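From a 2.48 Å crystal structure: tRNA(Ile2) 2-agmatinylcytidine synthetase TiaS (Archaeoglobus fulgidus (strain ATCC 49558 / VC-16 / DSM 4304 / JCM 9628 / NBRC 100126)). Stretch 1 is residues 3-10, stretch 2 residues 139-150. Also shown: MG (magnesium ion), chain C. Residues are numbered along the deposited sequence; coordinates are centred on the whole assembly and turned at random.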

# COMPACT_ATOMS: atom_id res chain seq x y z
N VAL A 3 15.43 -2.92 26.06
CA VAL A 3 15.81 -3.75 24.92
C VAL A 3 14.68 -3.86 23.89
O VAL A 3 13.53 -4.16 24.24
CB VAL A 3 16.25 -5.16 25.36
CG1 VAL A 3 16.74 -5.98 24.17
CG2 VAL A 3 17.35 -5.06 26.41
N TRP A 4 15.03 -3.62 22.63
CA TRP A 4 14.11 -3.76 21.51
C TRP A 4 14.06 -5.21 21.04
O TRP A 4 15.10 -5.81 20.75
CB TRP A 4 14.55 -2.88 20.33
CG TRP A 4 14.08 -1.46 20.41
CD1 TRP A 4 14.83 -0.37 20.75
CD2 TRP A 4 12.76 -0.97 20.11
NE1 TRP A 4 14.06 0.77 20.69
CE2 TRP A 4 12.78 0.43 20.30
CE3 TRP A 4 11.56 -1.58 19.72
CZ2 TRP A 4 11.65 1.23 20.11
CZ3 TRP A 4 10.44 -0.78 19.52
CH2 TRP A 4 10.49 0.61 19.72
N VAL A 5 12.85 -5.75 20.96
CA VAL A 5 12.65 -7.11 20.48
C VAL A 5 12.02 -7.11 19.09
O VAL A 5 11.03 -6.42 18.87
CB VAL A 5 11.74 -7.90 21.43
CG1 VAL A 5 11.58 -9.33 20.93
CG2 VAL A 5 12.31 -7.89 22.84
N GLY A 6 12.61 -7.89 18.18
CA GLY A 6 12.15 -7.94 16.79
C GLY A 6 11.77 -9.36 16.45
O GLY A 6 12.39 -10.29 16.93
N ILE A 7 10.72 -9.51 15.64
CA ILE A 7 10.21 -10.83 15.24
C ILE A 7 9.60 -10.79 13.84
O ILE A 7 8.87 -9.85 13.53
CB ILE A 7 9.11 -11.36 16.21
CG1 ILE A 7 9.51 -11.17 17.67
CG2 ILE A 7 8.83 -12.83 15.95
CD1 ILE A 7 8.41 -11.50 18.66
N ASP A 8 9.89 -11.80 13.01
CA ASP A 8 9.17 -12.01 11.73
C ASP A 8 9.12 -13.50 11.33
O ASP A 8 9.77 -14.34 11.94
CB ASP A 8 9.81 -11.18 10.60
CG ASP A 8 8.88 -10.99 9.37
OD1 ASP A 8 7.68 -11.34 9.42
OD2 ASP A 8 9.35 -10.47 8.33
N ASP A 9 8.29 -13.79 10.33
CA ASP A 9 8.24 -15.08 9.62
C ASP A 9 7.65 -16.20 10.48
O ASP A 9 8.20 -17.30 10.63
CB ASP A 9 9.61 -15.42 9.04
CG ASP A 9 9.52 -15.92 7.62
OD1 ASP A 9 8.50 -16.56 7.28
OD2 ASP A 9 10.47 -15.65 6.85
N THR A 10 6.48 -15.88 11.00
CA THR A 10 5.72 -16.69 11.93
C THR A 10 4.43 -17.16 11.26
O THR A 10 3.69 -17.99 11.80
CB THR A 10 5.40 -15.81 13.17
OG1 THR A 10 6.60 -15.62 13.94
CG2 THR A 10 4.33 -16.41 14.05
N GLY A 139 17.08 -18.56 8.73
CA GLY A 139 17.12 -17.24 9.36
C GLY A 139 16.53 -16.13 8.51
O GLY A 139 16.85 -14.96 8.72
N ARG A 140 15.67 -16.49 7.55
CA ARG A 140 15.07 -15.50 6.66
C ARG A 140 14.30 -14.48 7.50
O ARG A 140 14.26 -13.30 7.17
CB ARG A 140 14.15 -16.16 5.63
N GLY A 141 13.71 -14.95 8.59
CA GLY A 141 12.98 -14.08 9.50
C GLY A 141 13.81 -13.06 10.26
O GLY A 141 13.25 -12.11 10.82
N LEU A 142 15.12 -13.23 10.31
CA LEU A 142 15.99 -12.25 10.97
C LEU A 142 16.09 -10.93 10.18
O LEU A 142 16.43 -9.88 10.74
CB LEU A 142 17.38 -12.83 11.18
CG LEU A 142 17.44 -14.09 12.04
CD1 LEU A 142 18.78 -14.78 11.80
CD2 LEU A 142 17.25 -13.76 13.51
N ILE A 143 15.80 -11.01 8.88
CA ILE A 143 15.77 -9.82 8.03
C ILE A 143 14.66 -8.90 8.54
O ILE A 143 14.92 -7.76 8.93
CB ILE A 143 15.51 -10.19 6.55
CG1 ILE A 143 16.67 -11.02 5.99
CG2 ILE A 143 15.33 -8.94 5.70
CD1 ILE A 143 16.32 -11.80 4.74
N GLY A 144 13.44 -9.41 8.55
CA GLY A 144 12.29 -8.68 9.08
C GLY A 144 12.43 -8.23 10.53
O GLY A 144 12.07 -7.11 10.87
N ALA A 145 12.95 -9.12 11.38
CA ALA A 145 13.18 -8.82 12.79
C ALA A 145 14.11 -7.62 12.95
O ALA A 145 13.82 -6.70 13.72
CB ALA A 145 13.75 -10.03 13.52
N LEU A 146 15.22 -7.62 12.21
CA LEU A 146 16.15 -6.49 12.23
C LEU A 146 15.51 -5.20 11.69
O LEU A 146 15.75 -4.10 12.23
CB LEU A 146 17.39 -6.82 11.39
CG LEU A 146 18.41 -7.78 11.99
CD1 LEU A 146 19.43 -8.19 10.94
CD2 LEU A 146 19.11 -7.17 13.20
N ALA A 147 14.72 -5.35 10.63
CA ALA A 147 14.05 -4.20 10.01
C ALA A 147 12.99 -3.59 10.92
O ALA A 147 12.83 -2.37 10.94
CB ALA A 147 13.43 -4.61 8.68
N ALA A 148 12.28 -4.41 11.68
CA ALA A 148 11.28 -3.89 12.61
C ALA A 148 11.93 -3.05 13.70
O ALA A 148 11.33 -2.12 14.22
CB ALA A 148 10.47 -5.03 13.23
N VAL A 149 13.17 -3.39 14.04
CA VAL A 149 13.91 -2.70 15.09
C VAL A 149 14.55 -1.41 14.57
O VAL A 149 14.55 -0.39 15.27
CB VAL A 149 14.98 -3.65 15.71
CG1 VAL A 149 15.95 -2.91 16.62
CG2 VAL A 149 14.29 -4.77 16.48
N GLY A 150 15.09 -1.44 13.35
CA GLY A 150 15.82 -0.30 12.79
C GLY A 150 14.98 0.80 12.16
O GLY A 150 15.41 1.96 12.08
MG MG C . 6.31 -11.18 7.26

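Helix 141-150 packs across strand 3-8, their N-to-C directions 140° apart and their axes approaching to 5.9 Å; 393 Å² is buried, summed over both sides. No hydrogen bond joins the modelled atoms of the two stretches, so the contact rests on close packing. At the start of stretch 2, R140 is modelled only as far as CB, which lies 3.9 Å from D9 OD2. G141 brings its backbone against the end of the strand: its CA is 3.7 Å from D9 CB, and its O is 3.6 Å from D8 CB. A CB on G141 would point toward stretch 1 and fall 2.9 Å from D8 O, a clash. L142 points away and makes no contact with stretch 1. G144 makes room for the carboxylate of D8, whose OD2 sits 3.5 Å from G144 CA; a CB here would lie only 2.0 Å from that oxygen. The other oxygen, D8 OD1, binds the magnesium ion at 2.6 Å and accepts a weak hydrogen bond from D9 N (2.7 Å), so the side chain that packs on the helix also supplies one ligand to the metal, with another from elsewhere in the structure. One turn beyond G141, A145 meets the middle of the strand at the closest CA pairing, with A145 CA 4.2 Å from G6 CA. Its small methyl fits against the strand backbone, A145 CB lying 3.6 Å from G6 C and 3.7 Å from I7 N. Glycine suits position 6 equally well, since a CB there would come 2.3 Å from A145 O and 2.9 Å from V149 CG2. L146, like L142, points away. V149 has the largest covered area of any residue in either stretch and uses both methyls: CG2 packs 3.8 Å from G6 CA, while CG1 reaches W4 CB at 4.0 Å and approaches the indole obliquely, closing the apolar end of the contact.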